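Local coordinates for transcriptional regulator, IclR family (Alicyclobacillus acidocaldarius subsp. acidocaldarius, PDB 5TJJ), which probably binds DNA through a helix-turn-helix domain to regulate transcription, at residues 248-251 / 252-256; 82-86 / 87-91. All coordinates share one frame; numbering follows the deposited sequence.

Interaction 1. Residues 248-251 / 252-256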
loop_
_atom_site.group_PDB
_atom_site.type_symbol
_atom_site.label_atom_id
_atom_site.label_comp_id
_atom_site.label_asym_id
_atom_site.label_seq_id
_atom_site.Cartn_x
_atom_site.Cartn_y
_atom_site.Cartn_z
ATOM N N ALA A 248 -13.391 -9.927 6.312
ATOM C CA ALA A 248 -13.125 -8.733 7.086
ATOM C C ALA A 248 -11.692 -8.269 6.880
ATOM O O ALA A 248 -11.464 -7.080 6.668
ATOM C CB ALA A 248 -13.400 -8.982 8.570
ATOM N N LYS A 249 -10.733 -9.194 6.937
ATOM C CA LYS A 249 -9.308 -8.831 6.727
ATOM C C LYS A 249 -9.008 -8.315 5.323
ATOM O O LYS A 249 -8.466 -7.236 5.161
ATOM C CB LYS A 249 -8.393 -10.004 7.053
ATOM C CG LYS A 249 -8.371 -10.361 8.529
ATOM C CD LYS A 249 -7.599 -11.647 8.755
ATOM C CE LYS A 249 -7.654 -12.051 10.218
ATOM N NZ LYS A 249 -6.485 -12.889 10.619
ATOM N N VAL A 250 -9.420 -9.077 4.321
ATOM C CA VAL A 250 -9.263 -8.708 2.918
ATOM C C VAL A 250 -10.005 -7.409 2.564
ATOM O O VAL A 250 -9.497 -6.634 1.766
ATOM C CB VAL A 250 -9.700 -9.846 1.963
ATOM C CG1 VAL A 250 -9.407 -9.502 0.499
ATOM C CG2 VAL A 250 -8.966 -11.141 2.297
ATOM N N SER A 251 -11.193 -7.192 3.147
ATOM C CA SER A 251 -11.889 -5.896 3.054
ATOM C C SER A 251 -11.032 -4.782 3.603
ATOM O O SER A 251 -10.808 -3.811 2.901
ATOM C CB SER A 251 -13.261 -5.897 3.743
ATOM O OG SER A 251 -14.106 -6.857 3.116
ATOM N N ALA A 252 -10.489 -4.934 4.800
ATOM C CA ALA A 252 -9.517 -3.925 5.294
ATOM C C ALA A 252 -8.322 -3.717 4.297
ATOM O O ALA A 252 -7.911 -2.577 4.044
ATOM C CB ALA A 252 -9.024 -4.250 6.707
ATOM N N TRP A 253 -7.808 -4.797 3.697
ATOM C CA TRP A 253 -6.672 -4.673 2.745
ATOM C C TRP A 253 -7.062 -4.058 1.386
ATOM O O TRP A 253 -6.218 -3.542 0.654
ATOM C CB TRP A 253 -5.988 -6.018 2.532
ATOM C CG TRP A 253 -5.651 -6.721 3.817
ATOM C CD1 TRP A 253 -5.464 -6.164 5.052
ATOM C CD2 TRP A 253 -5.454 -8.110 3.978
ATOM N NE1 TRP A 253 -5.180 -7.125 5.965
ATOM C CE2 TRP A 253 -5.166 -8.335 5.331
ATOM C CE3 TRP A 253 -5.503 -9.204 3.103
ATOM C CZ2 TRP A 253 -4.903 -9.615 5.836
ATOM C CZ3 TRP A 253 -5.248 -10.477 3.606
ATOM C CH2 TRP A 253 -4.950 -10.666 4.965
ATOM N N SER A 254 -8.353 -4.092 1.070
ATOM C CA SER A 254 -8.870 -3.447 -0.117
ATOM C C SER A 254 -9.270 -2.019 0.201
ATOM O O SER A 254 -9.913 -1.401 -0.628
ATOM C CB SER A 254 -10.097 -4.189 -0.648
ATOM O OG SER A 254 -9.885 -5.575 -0.718
ATOM N N GLY A 255 -8.922 -1.501 1.389
ATOM C CA GLY A 255 -9.246 -0.126 1.774
ATOM C C GLY A 255 -10.609 0.128 2.399
ATOM O O GLY A 255 -10.953 1.278 2.650
ATOM N N TYR A 256 -11.402 -0.903 2.650
ATOM C CA TYR A 256 -12.692 -0.725 3.379
ATOM C C TYR A 256 -12.463 -0.239 4.793
ATOM O O TYR A 256 -11.512 -0.654 5.406
ATOM C CB TYR A 256 -13.431 -2.047 3.463
ATOM C CG TYR A 256 -14.787 -2.023 4.105
ATOM C CD1 TYR A 256 -15.830 -1.248 3.575
ATOM C CD2 TYR A 256 -15.055 -2.803 5.225
ATOM C CE1 TYR A 256 -17.094 -1.238 4.159
ATOM C CE2 TYR A 256 -16.336 -2.816 5.812
ATOM C CZ TYR A 256 -17.351 -2.036 5.269
ATOM O OH TYR A 256 -18.608 -2.029 5.832
#

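Interaction 2. Residues 82-86 / 87-91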
loop_
_atom_site.group_PDB
_atom_site.type_symbol
_atom_site.label_atom_id
_atom_site.label_comp_id
_atom_site.label_asym_id
_atom_site.label_seq_id
_atom_site.Cartn_x
_atom_site.Cartn_y
_atom_site.Cartn_z
ATOM N N ASP A 82 4.596 -4.743 -3.611
ATOM C CA ASP A 82 5.542 -5.288 -4.601
ATOM C C ASP A 82 5.997 -6.717 -4.206
ATOM O O ASP A 82 6.120 -7.572 -5.048
ATOM C CB ASP A 82 6.707 -4.300 -4.773
ATOM C CG ASP A 82 7.712 -4.762 -5.749
ATOM O OD1 ASP A 82 7.519 -4.554 -6.967
ATOM O OD2 ASP A 82 8.718 -5.328 -5.294
ATOM N N LEU A 83 6.175 -6.971 -2.917
ATOM C CA LEU A 83 6.497 -8.299 -2.415
ATOM C C LEU A 83 5.318 -9.279 -2.533
ATOM O O LEU A 83 5.460 -10.355 -3.086
ATOM C CB LEU A 83 6.930 -8.204 -0.946
ATOM C CG LEU A 83 7.514 -9.512 -0.375
ATOM C CD1 LEU A 83 8.853 -9.862 -1.016
ATOM C CD2 LEU A 83 7.632 -9.410 1.135
ATOM N N ASN A 84 4.179 -8.879 -1.974
ATOM C CA ASN A 84 2.935 -9.623 -2.026
ATOM C C ASN A 84 1.782 -8.644 -2.107
ATOM O O ASN A 84 1.527 -7.909 -1.150
ATOM C CB ASN A 84 2.749 -10.466 -0.757
ATOM C CG ASN A 84 3.627 -11.709 -0.737
ATOM O OD1 ASN A 84 3.683 -12.468 -1.692
ATOM N ND2 ASN A 84 4.305 -11.915 0.371
ATOM N N ASP A 85 1.053 -8.649 -3.216
ATOM C CA ASP A 85 -0.031 -7.706 -3.354
ATOM C C ASP A 85 -1.289 -8.264 -2.666
ATOM O O ASP A 85 -1.240 -9.344 -2.057
ATOM C CB ASP A 85 -0.187 -7.236 -4.808
ATOM C CG ASP A 85 -0.815 -8.258 -5.723
ATOM O OD1 ASP A 85 -0.982 -9.438 -5.360
ATOM O OD2 ASP A 85 -1.163 -7.836 -6.849
ATOM N N VAL A 86 -2.382 -7.506 -2.696
ATOM C CA VAL A 86 -3.600 -7.883 -1.963
ATOM C C VAL A 86 -4.124 -9.252 -2.405
ATOM O O VAL A 86 -4.507 -10.069 -1.576
ATOM C CB VAL A 86 -4.691 -6.794 -2.098
ATOM C CG1 VAL A 86 -6.036 -7.272 -1.578
ATOM C CG2 VAL A 86 -4.252 -5.549 -1.344
ATOM N N TYR A 87 -4.079 -9.519 -3.699
ATOM C CA TYR A 87 -4.622 -10.761 -4.243
ATOM C C TYR A 87 -3.785 -11.944 -3.693
ATOM O O TYR A 87 -4.350 -12.903 -3.203
ATOM C CB TYR A 87 -4.704 -10.725 -5.791
ATOM C CG TYR A 87 -5.737 -9.722 -6.381
ATOM C CD1 TYR A 87 -6.000 -8.457 -5.791
ATOM C CD2 TYR A 87 -6.425 -10.014 -7.556
ATOM C CE1 TYR A 87 -6.914 -7.560 -6.348
ATOM C CE2 TYR A 87 -7.342 -9.118 -8.107
ATOM C CZ TYR A 87 -7.582 -7.901 -7.499
ATOM O OH TYR A 87 -8.485 -7.019 -8.049
ATOM N N ALA A 88 -2.455 -11.824 -3.709
ATOM C CA ALA A 88 -1.539 -12.802 -3.052
ATOM C C ALA A 88 -1.866 -13.074 -1.579
ATOM O O ALA A 88 -1.923 -14.231 -1.150
ATOM C CB ALA A 88 -0.083 -12.351 -3.178
ATOM N N HIS A 89 -2.075 -12.003 -0.809
ATOM C CA HIS A 89 -2.495 -12.127 0.597
ATOM C C HIS A 89 -3.855 -12.751 0.739
ATOM O O HIS A 89 -4.095 -13.502 1.699
ATOM C CB HIS A 89 -2.487 -10.780 1.298
ATOM C CG HIS A 89 -1.111 -10.284 1.590
ATOM N ND1 HIS A 89 -0.340 -10.809 2.602
ATOM C CD2 HIS A 89 -0.353 -9.331 0.993
ATOM C CE1 HIS A 89 0.828 -10.204 2.619
ATOM N NE2 HIS A 89 0.842 -9.296 1.662
ATOM N N ALA A 90 -4.747 -12.407 -0.183
ATOM C CA ALA A 90 -6.078 -12.988 -0.222
ATOM C C ALA A 90 -5.964 -14.488 -0.443
ATOM O O ALA A 90 -6.613 -15.253 0.270
ATOM C CB ALA A 90 -6.952 -12.337 -1.291
ATOM N N LEU A 91 -5.132 -14.910 -1.405
ATOM C CA LEU A 91 -4.935 -16.349 -1.655
ATOM C C LEU A 91 -4.440 -17.057 -0.400
ATOM O O LEU A 91 -4.926 -18.128 -0.081
ATOM C CB LEU A 91 -3.949 -16.622 -2.792
ATOM C CG LEU A 91 -4.197 -16.097 -4.215
ATOM C CD1 LEU A 91 -3.323 -16.840 -5.223
ATOM C CD2 LEU A 91 -5.663 -16.211 -4.601
#

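Interaction 1. Residues 248-251 / 252-256
Trp-253 lays its indole back along the last turns of helix 233-253, against Lys-249 and Val-250, just before a Schellman motif ends that helix. With CG anti to the carbonyl carbon (chi1 -50°), the ring swings back toward the preceding turn, and one face receives the carbonyl oxygen Lys-249 O, 3.1 Å above the ring plane. Over the same indole, the methylene Lys-249 CB makes a CH-pi contact with the six-membered ring, 4.2 Å from its centroid. The branched Val-250 suits the buried flank: its CG2 meets Trp-253 CZ3 at 4.0 Å, the two side chains crossing at a slant. Ser-251 faces strand 204-212, and its OG is bonded to Ala-247 O and Phe-212 N, while its CB lies obliquely against the ring of Tyr-256. Gly-255, lacking a CB, takes the positive phi of 86° without steric conflict. Tyr-256 N donates to Ser-251 O at 3.0 Å, and Gly-255 N to Ala-252 O at 3.0 Å, the motif's paired bonds. Ser-254, whose short side chain lets the hydroxyl fold back, grips Val-250 O twice, from opposite faces of the carbonyl plane: Ser-254 N at 2.9 Å and Ser-254 OG at 2.7 Å.

Interaction 2. Residues 82-86 / 87-91
Asp-85 is the N-cap of helix 86-101, its carboxylate accepting from Ala-88 N after the short break that follows helix 73-83. An aspartate suits the place because a short acidic side chain can turn back onto an amide of the first turn, and its negative charge would probably interact favourably with the positive end of the helix dipole. Its CG sits between the backbone N and the carbonyl carbon (chi1 75°), which directs OD1 forward to Ala-88 N at 3.3 Å, a long but nearly straight bond of 174°. This side of the contact is the looser one: Asp-85 and Tyr-87 are exposed, and the tyrosine ring turns an edge to Val-86 C, its OH weakly hydrogen-bonded to Lys-109 NZ. The tight side is built round His-89 and Ala-90. The imidazole of His-89 turns back over the break, where NE2 lies 3.3 Å from Asn-84 CB and the ring edge faces Asn-84 O. His-89 N donates to Asp-85 O. Apolar Val-86 packs on Ile-74, and His-89 on Pro-71, of the second subunit. Ala-90, small and buried, lies against Leu-107 of strand 104-110; Ala-90 N donates to Val-86 O at 2.7 Å.

Interaction 2 comes first along the chain, at the break between helices 73-83 and 86-101; interaction 1 closes helix 233-253 near the C-terminus. Their centres are about 12 Å apart, and they touch directly: Trp-253 CZ3 packs 3.6 Å from His-89 CB, and Trp-253 O lies 3.4 Å from Val-86 CG2. The start of one helix is thus laid against the end of another within the C-terminal domain, which has a six-stranded antiparallel sheet. Both places also meet the second subunit, where Pro-71 packs on both Trp-253 and His-89. The two helix ends therefore form a common surface for the dimer partner, beside the connection toward the helix-turn-helix domain.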